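Local coordinates for protein transcriptional regulator (NtrC family) (Aquifex aeolicus, PDB 3DZD) that probably activates sigma54-dependent transcription as a response regulator with an AAA+ ATPase domain, seen here inactive and with ADP bound, at residues L156-S161 with T270-L274; E160-K165 with L298-R304; E166-R170 with A181-L185. Numbering follows the deposited sequence.

Interaction 1: L156-S161 with T270-L274; sequences LITGES and TNKNL
Two backbone hydrogen bonds join these segments in parallel register: Thr-270 N donates to Ile-157 O (3.0 Å) and Gly-159 N to Thr-270 O (3.1 Å). They flank a parallel bridge between Thr-158 and Thr-270, whose CA atoms lie 5.1 Å apart, with a CA-H...O contact from Thr-158 CA to Thr-270 O (3.5 Å). Gly-159 is almost fully extended (phi/psi 171/159), and another such contact follows, Asn-271 CA to Gly-159 O at 3.0 Å. A water accepts from Ser-161 N (2.9 Å) and Asn-271 ND2 (3.3 Å), bridging the chains, while Asn-271 OD1 is bonded to Lys-324 of the second subunit. Gly-159 begins the P-loop (Walker A) sequence GESGTGK; Thr-270 ends the neighbouring strand 265-270 and Asn-271 follows it, at the position where AAA+ ATPases carry sensor 1. Thr-270, chi1 t, forms an ST turn, its OG1 accepting from Lys-272 N (3.1 Å); the same hydroxyl reaches Glu-230, and Lys-272 NZ pairs with Glu-233. On the face shared by the two threonines, Thr-158 OG1 lies 3.8 Å from Thr-270 CG2. Leu-156 (t, p) packs there too, its CD1 4.0 Å from Thr-270 CG2 and 4.2 Å from CD1 of Leu-274, which opens helix 274-279 behind the N-cap Asn-273.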
loop_
_atom_site.group_PDB
_atom_site.type_symbol
_atom_site.label_atom_id
_atom_site.label_comp_id
_atom_site.label_asym_id
_atom_site.label_seq_id
_atom_site.Cartn_x
_atom_site.Cartn_y
_atom_site.Cartn_z
ATOM N N LEU A 156 -5.738 -24.770 2.047
ATOM C CA LEU A 156 -7.180 -24.634 2.098
ATOM C C LEU A 156 -7.599 -24.451 3.552
ATOM O O LEU A 156 -7.307 -25.289 4.397
ATOM C CB LEU A 156 -7.865 -25.874 1.508
ATOM C CG LEU A 156 -9.397 -25.891 1.631
ATOM C CD1 LEU A 156 -10.023 -24.851 0.712
ATOM C CD2 LEU A 156 -9.976 -27.277 1.344
ATOM N N ILE A 157 -8.270 -23.345 3.838
ATOM C CA ILE A 157 -8.759 -23.064 5.175
ATOM C C ILE A 157 -10.264 -23.318 5.245
ATOM O O ILE A 157 -11.036 -22.613 4.608
ATOM C CB ILE A 157 -8.477 -21.601 5.570
ATOM C CG1 ILE A 157 -6.994 -21.279 5.373
ATOM C CG2 ILE A 157 -8.912 -21.338 6.993
ATOM C CD1 ILE A 157 -6.655 -19.831 5.577
ATOM N N THR A 158 -10.670 -24.326 6.010
ATOM C CA THR A 158 -12.088 -24.635 6.197
ATOM C C THR A 158 -12.612 -24.071 7.514
ATOM O O THR A 158 -11.923 -24.054 8.531
ATOM C CB THR A 158 -12.374 -26.164 6.152
ATOM O OG1 THR A 158 -11.889 -26.705 4.919
ATOM C CG2 THR A 158 -13.885 -26.441 6.257
ATOM N N GLY A 159 -13.840 -23.590 7.495
ATOM C CA GLY A 159 -14.411 -23.004 8.690
ATOM C C GLY A 159 -15.714 -22.335 8.359
ATOM O O GLY A 159 -15.956 -21.991 7.206
ATOM N N GLU A 160 -16.551 -22.145 9.373
ATOM C CA GLU A 160 -17.808 -21.440 9.199
ATOM C C GLU A 160 -17.554 -19.966 8.910
ATOM O O GLU A 160 -16.421 -19.479 9.034
ATOM C CB GLU A 160 -18.674 -21.584 10.440
ATOM C CG GLU A 160 -19.195 -22.984 10.673
ATOM C CD GLU A 160 -20.197 -23.050 11.818
ATOM O OE1 GLU A 160 -20.353 -22.028 12.532
ATOM O OE2 GLU A 160 -20.830 -24.124 11.997
ATOM N N SER A 161 -18.612 -19.260 8.526
ATOM C CA SER A 161 -18.494 -17.850 8.200
ATOM C C SER A 161 -18.089 -17.060 9.426
ATOM O O SER A 161 -18.551 -17.342 10.534
ATOM C CB SER A 161 -19.805 -17.317 7.648
ATOM O OG SER A 161 -20.173 -18.032 6.487
ATOM N N THR A 270 -13.046 -21.849 2.555
ATOM C CA THR A 270 -14.381 -22.323 2.248
ATOM C C THR A 270 -15.166 -22.547 3.541
ATOM O O THR A 270 -14.584 -22.824 4.593
ATOM C CB THR A 270 -14.318 -23.631 1.418
ATOM O OG1 THR A 270 -15.630 -24.016 0.998
ATOM C CG2 THR A 270 -13.699 -24.758 2.231
ATOM N N ASN A 271 -16.482 -22.397 3.480
ATOM C CA ASN A 271 -17.326 -22.787 4.606
ATOM C C ASN A 271 -18.195 -23.961 4.201
ATOM O O ASN A 271 -19.236 -24.209 4.797
ATOM C CB ASN A 271 -18.179 -21.619 5.111
ATOM C CG ASN A 271 -19.373 -21.329 4.215
ATOM O OD1 ASN A 271 -19.342 -21.585 3.014
ATOM N ND2 ASN A 271 -20.432 -20.783 4.802
ATOM N N LYS A 272 -17.746 -24.668 3.167
ATOM C CA LYS A 272 -18.393 -25.883 2.679
ATOM C C LYS A 272 -17.501 -27.077 2.946
ATOM O O LYS A 272 -16.316 -26.924 3.222
ATOM C CB LYS A 272 -18.625 -25.794 1.173
ATOM C CG LYS A 272 -19.404 -24.574 0.717
ATOM C CD LYS A 272 -19.783 -24.700 -0.755
ATOM C CE LYS A 272 -20.194 -23.365 -1.346
ATOM N NZ LYS A 272 -21.083 -22.611 -0.420
ATOM N N ASN A 273 -18.064 -28.276 2.865
ATOM C CA ASN A 273 -17.233 -29.465 2.867
ATOM C C ASN A 273 -16.958 -29.836 1.423
ATOM O O ASN A 273 -17.756 -30.525 0.797
ATOM C CB ASN A 273 -17.917 -30.618 3.597
ATOM C CG ASN A 273 -17.063 -31.865 3.637
ATOM O OD1 ASN A 273 -16.252 -32.112 2.740
ATOM N ND2 ASN A 273 -17.234 -32.662 4.682
ATOM N N LEU A 274 -15.829 -29.370 0.895
ATOM C CA LEU A 274 -15.577 -29.466 -0.539
ATOM C C LEU A 274 -15.497 -30.882 -1.056
ATOM O O LEU A 274 -15.809 -31.133 -2.214
ATOM C CB LEU A 274 -14.326 -28.696 -0.930
ATOM C CG LEU A 274 -14.528 -27.187 -1.067
ATOM C CD1 LEU A 274 -13.215 -26.553 -1.490
ATOM C CD2 LEU A 274 -15.629 -26.881 -2.070
HETATM O O HOH W 1 -20.999 -20.905 8.039
#

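Interaction 2: E160-K165 with L298-R304; sequences ESGTGK and LPPLRER. With ADP (adenosine-5'-diphosphate), chain C.
Leu-298, Thr-163 and Glu-160 bury the most area here. Leu-298 (m, t) lays CD1 against the P-loop backbone, 3.4 Å from Thr-163 O and 3.5 Å from Lys-165 N, and its O takes a hydrogen bond (2.6 Å) from a water that accepts from Glu-160 N (2.9 Å). Thr-163 ends a type II turn begun by Glu-160: chi1 is p, and OG1 donates to Glu-160 O (2.8 Å). Its own O accepts from Arg-304 NH2 (3.1 Å), which also donates to Pro-299 O (2.9 Å). A second water links Thr-163 O, Arg-304 NH1 and ADP N6. Glu-160 (m, t) makes a two-pronged salt bridge, OE1 to Arg-302 NH1 and OE2 to Arg-302 NH2, both 3.1 Å, with Asn-346 also on OE1. Gly-162 N, in the turn, donates to ADP O2B (3.2 Å) and Lys-165 N, starting the helix, to ADP O3B (3.0 Å), as in Walker A loops. Gly-164 occupies the N-cap position of helix 165-176, while Leu-298 and Pro-299 rest on helix 136-149, and Pro-300 and Leu-301 on helix 346-359 of the lid.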
loop_
_atom_site.group_PDB
_atom_site.type_symbol
_atom_site.label_atom_id
_atom_site.label_comp_id
_atom_site.label_asym_id
_atom_site.label_seq_id
_atom_site.Cartn_x
_atom_site.Cartn_y
_atom_site.Cartn_z
ATOM N N GLU A 160 -16.551 -22.145 9.373
ATOM C CA GLU A 160 -17.808 -21.440 9.199
ATOM C C GLU A 160 -17.554 -19.966 8.910
ATOM O O GLU A 160 -16.421 -19.479 9.034
ATOM C CB GLU A 160 -18.674 -21.584 10.440
ATOM C CG GLU A 160 -19.195 -22.984 10.673
ATOM C CD GLU A 160 -20.197 -23.050 11.818
ATOM O OE1 GLU A 160 -20.353 -22.028 12.532
ATOM O OE2 GLU A 160 -20.830 -24.124 11.997
ATOM N N SER A 161 -18.612 -19.260 8.526
ATOM C CA SER A 161 -18.494 -17.850 8.200
ATOM C C SER A 161 -18.089 -17.060 9.426
ATOM O O SER A 161 -18.551 -17.342 10.534
ATOM C CB SER A 161 -19.805 -17.317 7.648
ATOM O OG SER A 161 -20.173 -18.032 6.487
ATOM N N GLY A 162 -17.217 -16.080 9.217
ATOM C CA GLY A 162 -16.766 -15.219 10.288
ATOM C C GLY A 162 -15.901 -15.879 11.338
ATOM O O GLY A 162 -15.894 -15.438 12.479
ATOM N N THR A 163 -15.158 -16.919 10.978
ATOM C CA THR A 163 -14.257 -17.560 11.950
ATOM C C THR A 163 -12.789 -17.101 11.859
ATOM O O THR A 163 -11.930 -17.642 12.545
ATOM C CB THR A 163 -14.294 -19.090 11.852
ATOM O OG1 THR A 163 -14.071 -19.468 10.500
ATOM C CG2 THR A 163 -15.638 -19.623 12.291
ATOM N N GLY A 164 -12.502 -16.102 11.027
ATOM C CA GLY A 164 -11.160 -15.555 10.980
ATOM C C GLY A 164 -10.273 -16.153 9.904
ATOM O O GLY A 164 -9.052 -16.083 9.992
ATOM N N LYS A 165 -10.888 -16.733 8.881
ATOM C CA LYS A 165 -10.138 -17.376 7.813
ATOM C C LYS A 165 -9.177 -16.422 7.096
ATOM O O LYS A 165 -8.084 -16.819 6.722
ATOM C CB LYS A 165 -11.096 -18.047 6.828
ATOM C CG LYS A 165 -11.801 -19.272 7.417
ATOM C CD LYS A 165 -12.861 -19.823 6.475
ATOM C CE LYS A 165 -14.039 -18.871 6.388
ATOM N NZ LYS A 165 -14.975 -19.288 5.313
ATOM N N LEU A 298 -10.569 -24.111 11.067
ATOM C CA LEU A 298 -10.896 -23.181 12.146
ATOM C C LEU A 298 -12.227 -23.557 12.768
ATOM O O LEU A 298 -13.245 -23.544 12.093
ATOM C CB LEU A 298 -11.004 -21.741 11.627
ATOM C CG LEU A 298 -9.807 -21.174 10.878
ATOM C CD1 LEU A 298 -9.983 -19.675 10.611
ATOM C CD2 LEU A 298 -8.526 -21.449 11.659
ATOM N N PRO A 299 -12.229 -23.869 14.065
ATOM C CA PRO A 299 -13.466 -24.244 14.772
ATOM C C PRO A 299 -14.434 -23.064 14.929
ATOM O O PRO A 299 -13.983 -21.926 14.993
ATOM C CB PRO A 299 -12.973 -24.662 16.164
ATOM C CG PRO A 299 -11.495 -24.475 16.171
ATOM C CD PRO A 299 -11.076 -23.724 14.967
ATOM N N PRO A 300 -15.748 -23.337 15.022
ATOM C CA PRO A 300 -16.697 -22.263 15.327
ATOM C C PRO A 300 -16.356 -21.611 16.654
ATOM O O PRO A 300 -15.700 -22.214 17.513
ATOM C CB PRO A 300 -18.037 -22.988 15.440
ATOM C CG PRO A 300 -17.843 -24.299 14.758
ATOM C CD PRO A 300 -16.407 -24.649 14.923
ATOM N N LEU A 301 -16.793 -20.372 16.810
ATOM C CA LEU A 301 -16.548 -19.619 18.022
ATOM C C LEU A 301 -17.079 -20.353 19.263
ATOM O O LEU A 301 -16.418 -20.362 20.302
ATOM C CB LEU A 301 -17.157 -18.220 17.899
ATOM C CG LEU A 301 -17.153 -17.332 19.141
ATOM C CD1 LEU A 301 -15.767 -17.219 19.737
ATOM C CD2 LEU A 301 -17.717 -15.946 18.784
ATOM N N ARG A 302 -18.254 -20.976 19.145
ATOM C CA ARG A 302 -18.854 -21.716 20.257
ATOM C C ARG A 302 -18.068 -22.970 20.658
ATOM O O ARG A 302 -18.404 -23.622 21.649
ATOM C CB ARG A 302 -20.297 -22.110 19.929
ATOM C CG ARG A 302 -20.394 -23.136 18.832
ATOM C CD ARG A 302 -21.764 -23.185 18.211
ATOM N NE ARG A 302 -21.835 -24.125 17.092
ATOM C CZ ARG A 302 -21.631 -23.801 15.817
ATOM N NH1 ARG A 302 -21.324 -22.549 15.471
ATOM N NH2 ARG A 302 -21.732 -24.730 14.877
ATOM N N GLU A 303 -17.041 -23.322 19.888
ATOM C CA GLU A 303 -16.186 -24.456 20.243
ATOM C C GLU A 303 -14.889 -23.995 20.882
ATOM O O GLU A 303 -13.983 -24.796 21.081
ATOM C CB GLU A 303 -15.861 -25.325 19.021
ATOM C CG GLU A 303 -17.002 -26.220 18.555
ATOM C CD GLU A 303 -16.584 -27.168 17.428
ATOM O OE1 GLU A 303 -15.412 -27.631 17.411
ATOM O OE2 GLU A 303 -17.440 -27.457 16.559
ATOM N N ARG A 304 -14.802 -22.708 21.209
ATOM C CA ARG A 304 -13.522 -22.120 21.608
ATOM C C ARG A 304 -13.448 -21.717 23.074
ATOM O O ARG A 304 -12.583 -20.925 23.472
ATOM C CB ARG A 304 -13.184 -20.928 20.727
ATOM C CG ARG A 304 -13.103 -21.280 19.269
ATOM C CD ARG A 304 -12.373 -20.204 18.525
ATOM N NE ARG A 304 -12.607 -20.288 17.092
ATOM C CZ ARG A 304 -12.326 -19.305 16.244
ATOM N NH1 ARG A 304 -11.800 -18.177 16.714
ATOM N NH2 ARG A 304 -12.556 -19.452 14.938
HETATM P PB ADP C . -14.055 -15.060 7.672
HETATM O O1B ADP C . -12.829 -14.583 6.920
HETATM O O2B ADP C . -15.333 -15.046 6.863
HETATM O O3B ADP C . -13.871 -16.363 8.389
HETATM P PA ADP C . -13.573 -12.598 9.131
HETATM O O1A ADP C . -12.252 -12.815 9.816
HETATM O O2A ADP C . -13.569 -11.800 7.843
HETATM O O3A ADP C . -14.291 -14.036 8.911
HETATM O "O5'" ADP C . -14.566 -11.858 10.158
HETATM C "C5'" ADP C . -14.201 -11.677 11.519
HETATM C "C4'" ADP C . -14.072 -10.212 11.887
HETATM O "O4'" ADP C . -13.549 -10.187 13.209
HETATM C "C3'" ADP C . -12.999 -9.544 11.053
HETATM O "O3'" ADP C . -13.168 -8.125 11.138
HETATM C "C2'" ADP C . -11.698 -9.859 11.743
HETATM O "O2'" ADP C . -10.908 -8.670 11.683
HETATM C "C1'" ADP C . -12.116 -10.091 13.180
HETATM N N9 ADP C . -11.555 -11.347 13.720
HETATM C C8 ADP C . -11.906 -12.589 13.337
HETATM N N7 ADP C . -11.242 -13.529 14.036
HETATM C C5 ADP C . -10.439 -12.882 14.898
HETATM C C6 ADP C . -9.455 -13.287 15.925
HETATM N N6 ADP C . -9.208 -14.601 16.171
HETATM N N1 ADP C . -8.831 -12.309 16.607
HETATM C C2 ADP C . -9.086 -11.009 16.363
HETATM N N3 ADP C . -9.959 -10.566 15.441
HETATM C C4 ADP C . -10.652 -11.445 14.691
HETATM O O HOH W 2 -15.853 -23.428 11.857
HETATM O O HOH W 3 -10.913 -16.437 14.510
#

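Interaction 3: E166-R170 with A181-L185; sequences EIVAR and AFVDL. With ADP (adenosine-5'-diphosphate), chain C.
The helical segment 166-170 runs nearly antiparallel to strand 182-185, at 154° between their directions, with axes 10.6 Å apart at closest approach; Glu-166 CA lies 8.6 Å from Asp-184 CA, and Arg-170 CA 7.3 Å from Phe-182 CA. At the start of the segment, Glu-166 N makes a weak hydrogen bond to ADP O1B (3.3 Å). Its extended side chain (t, t) brings OE1 to 3.2 Å from Asp-184 OD2, a meeting of like charges offset by the nearby arginine. Ile-167 turns from the strand to the nucleotide, CD1 standing 3.2 Å from ADP C4, and Val-168 packs on Leu-298. Ala-169 points at the strand, and its CB meets Phe-182 CZ at 3.9 Å. Arg-170, one turn after Glu-166, has chi1 m and an otherwise extended chain up to NE. Its CG sits over the Phe-182 ring, 3.8 Å from the centroid and 14° off the normal, a CH-pi contact; NE forms a salt bridge with Glu-166 OE2 (3.2 Å), while NH2 remains 4.0 Å from Asp-184 OD2. A water accepts from Arg-170 NH1 (3.2 Å) and donates to Phe-182 O (2.9 Å). Phe-182 is chi1 t, and like Asp-184 it faces the helix and also touches Phe-227. Strand 155-158, the P-loop, helix 165-176 and the outermost strand 182-186 form a beta-alpha-beta crossover that passes over two strands of the parallel sheet, as in P-loop NTPases.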
loop_
_atom_site.group_PDB
_atom_site.type_symbol
_atom_site.label_atom_id
_atom_site.label_comp_id
_atom_site.label_asym_id
_atom_site.label_seq_id
_atom_site.Cartn_x
_atom_site.Cartn_y
_atom_site.Cartn_z
ATOM N N GLU A 166 -9.574 -15.166 6.916
ATOM C CA GLU A 166 -8.696 -14.193 6.278
ATOM C C GLU A 166 -7.506 -13.813 7.163
ATOM O O GLU A 166 -6.384 -13.635 6.677
ATOM C CB GLU A 166 -9.461 -12.937 5.840
ATOM C CG GLU A 166 -8.530 -11.799 5.429
ATOM C CD GLU A 166 -9.235 -10.623 4.756
ATOM O OE1 GLU A 166 -10.208 -10.835 3.992
ATOM O OE2 GLU A 166 -8.784 -9.477 4.982
ATOM N N ILE A 167 -7.743 -13.683 8.461
ATOM C CA ILE A 167 -6.645 -13.403 9.378
ATOM C C ILE A 167 -5.568 -14.470 9.272
ATOM O O ILE A 167 -4.379 -14.158 9.228
ATOM C CB ILE A 167 -7.093 -13.352 10.832
ATOM C CG1 ILE A 167 -8.006 -12.144 11.073
ATOM C CG2 ILE A 167 -5.887 -13.299 11.735
ATOM C CD1 ILE A 167 -8.315 -11.905 12.540
ATOM N N VAL A 168 -5.980 -15.734 9.252
ATOM C CA VAL A 168 -5.018 -16.815 9.187
ATOM C C VAL A 168 -4.217 -16.712 7.888
ATOM O O VAL A 168 -2.995 -16.897 7.882
ATOM C CB VAL A 168 -5.699 -18.194 9.278
ATOM C CG1 VAL A 168 -4.663 -19.302 9.134
ATOM C CG2 VAL A 168 -6.457 -18.327 10.586
ATOM N N ALA A 169 -4.917 -16.412 6.800
ATOM C CA ALA A 169 -4.305 -16.246 5.485
ATOM C C ALA A 169 -3.241 -15.133 5.460
ATOM O O ALA A 169 -2.155 -15.321 4.908
ATOM C CB ALA A 169 -5.375 -16.002 4.431
ATOM N N ARG A 170 -3.545 -13.986 6.060
ATOM C CA ARG A 170 -2.567 -12.898 6.165
ATOM C C ARG A 170 -1.382 -13.284 7.027
ATOM O O ARG A 170 -0.236 -12.941 6.721
ATOM C CB ARG A 170 -3.208 -11.625 6.716
ATOM C CG ARG A 170 -4.082 -10.907 5.705
ATOM C CD ARG A 170 -4.637 -9.604 6.255
ATOM N NE ARG A 170 -5.595 -9.033 5.308
ATOM C CZ ARG A 170 -5.248 -8.344 4.220
ATOM N NH1 ARG A 170 -3.959 -8.132 3.949
ATOM N NH2 ARG A 170 -6.182 -7.865 3.409
ATOM N N ALA A 181 2.454 -8.767 -2.979
ATOM C CA ALA A 181 1.283 -8.300 -2.249
ATOM C C ALA A 181 0.351 -9.427 -1.815
ATOM O O ALA A 181 0.415 -10.548 -2.336
ATOM C CB ALA A 181 0.514 -7.283 -3.090
ATOM N N PHE A 182 -0.510 -9.106 -0.852
ATOM C CA PHE A 182 -1.594 -9.990 -0.439
ATOM C C PHE A 182 -2.841 -9.543 -1.173
ATOM O O PHE A 182 -3.398 -8.485 -0.885
ATOM C CB PHE A 182 -1.815 -9.931 1.075
ATOM C CG PHE A 182 -2.894 -10.874 1.575
ATOM C CD1 PHE A 182 -2.583 -12.185 1.934
ATOM C CD2 PHE A 182 -4.222 -10.445 1.693
ATOM C CE1 PHE A 182 -3.571 -13.052 2.396
ATOM C CE2 PHE A 182 -5.217 -11.308 2.150
ATOM C CZ PHE A 182 -4.894 -12.612 2.504
ATOM N N VAL A 183 -3.261 -10.342 -2.141
ATOM C CA VAL A 183 -4.423 -10.029 -2.955
ATOM C C VAL A 183 -5.582 -10.931 -2.533
ATOM O O VAL A 183 -5.493 -12.150 -2.642
ATOM C CB VAL A 183 -4.104 -10.268 -4.442
ATOM C CG1 VAL A 183 -5.307 -9.972 -5.312
ATOM C CG2 VAL A 183 -2.921 -9.426 -4.863
ATOM N N ASP A 184 -6.665 -10.361 -2.024
ATOM C CA ASP A 184 -7.806 -11.212 -1.712
ATOM C C ASP A 184 -8.957 -11.033 -2.694
ATOM O O ASP A 184 -9.314 -9.920 -3.070
ATOM C CB ASP A 184 -8.251 -11.081 -0.252
ATOM C CG ASP A 184 -8.874 -9.738 0.065
ATOM O OD1 ASP A 184 -9.098 -8.938 -0.867
ATOM O OD2 ASP A 184 -9.143 -9.490 1.264
ATOM N N LEU A 185 -9.498 -12.158 -3.141
ATOM C CA LEU A 185 -10.657 -12.158 -4.019
ATOM C C LEU A 185 -11.812 -12.902 -3.355
ATOM O O LEU A 185 -11.671 -14.060 -2.948
ATOM C CB LEU A 185 -10.316 -12.814 -5.356
ATOM C CG LEU A 185 -11.512 -12.976 -6.297
ATOM C CD1 LEU A 185 -12.265 -11.647 -6.438
ATOM C CD2 LEU A 185 -11.083 -13.497 -7.658
HETATM P PB ADP C . -14.055 -15.060 7.672
HETATM O O1B ADP C . -12.829 -14.583 6.920
HETATM O O2B ADP C . -15.333 -15.046 6.863
HETATM O O3B ADP C . -13.871 -16.363 8.389
HETATM P PA ADP C . -13.573 -12.598 9.131
HETATM O O1A ADP C . -12.252 -12.815 9.816
HETATM O O2A ADP C . -13.569 -11.800 7.843
HETATM O O3A ADP C . -14.291 -14.036 8.911
HETATM O "O5'" ADP C . -14.566 -11.858 10.158
HETATM C "C5'" ADP C . -14.201 -11.677 11.519
HETATM C "C4'" ADP C . -14.072 -10.212 11.887
HETATM O "O4'" ADP C . -13.549 -10.187 13.209
HETATM C "C3'" ADP C . -12.999 -9.544 11.053
HETATM O "O3'" ADP C . -13.168 -8.125 11.138
HETATM C "C2'" ADP C . -11.698 -9.859 11.743
HETATM O "O2'" ADP C . -10.908 -8.670 11.683
HETATM C "C1'" ADP C . -12.116 -10.091 13.180
HETATM N N9 ADP C . -11.555 -11.347 13.720
HETATM C C8 ADP C . -11.906 -12.589 13.337
HETATM N N7 ADP C . -11.242 -13.529 14.036
HETATM C C5 ADP C . -10.439 -12.882 14.898
HETATM C C6 ADP C . -9.455 -13.287 15.925
HETATM N N6 ADP C . -9.208 -14.601 16.171
HETATM N N1 ADP C . -8.831 -12.309 16.607
HETATM C C2 ADP C . -9.086 -11.009 16.363
HETATM N N3 ADP C . -9.959 -10.566 15.441
HETATM C C4 ADP C . -10.652 -11.445 14.691
HETATM O O HOH W 4 -3.499 -6.428 1.222
#

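All three contacts are built round strand 155-158, the P-loop and helix 165-176. Interactions 1 and 2 share Glu-160 and Ser-161, their centres about 10 Å apart, and follow the loop as it leaves the sheet between strands 265-270 and 294-297. Interaction 1 is strand pairing, partly buried and within reach of the second subunit; interaction 2 is the buried one, combining a leucine packed on backbone with arginine bonds and waters. Interaction 3, at the surface, has no direct hydrogen bond across its segments and relies on an aromatic ring and a cluster of charges. Interactions 2 and 3 both touch ADP, and they meet where Leu-298 packs on Val-168, Leu-298 CD1 to Val-168 CG2 3.8 Å.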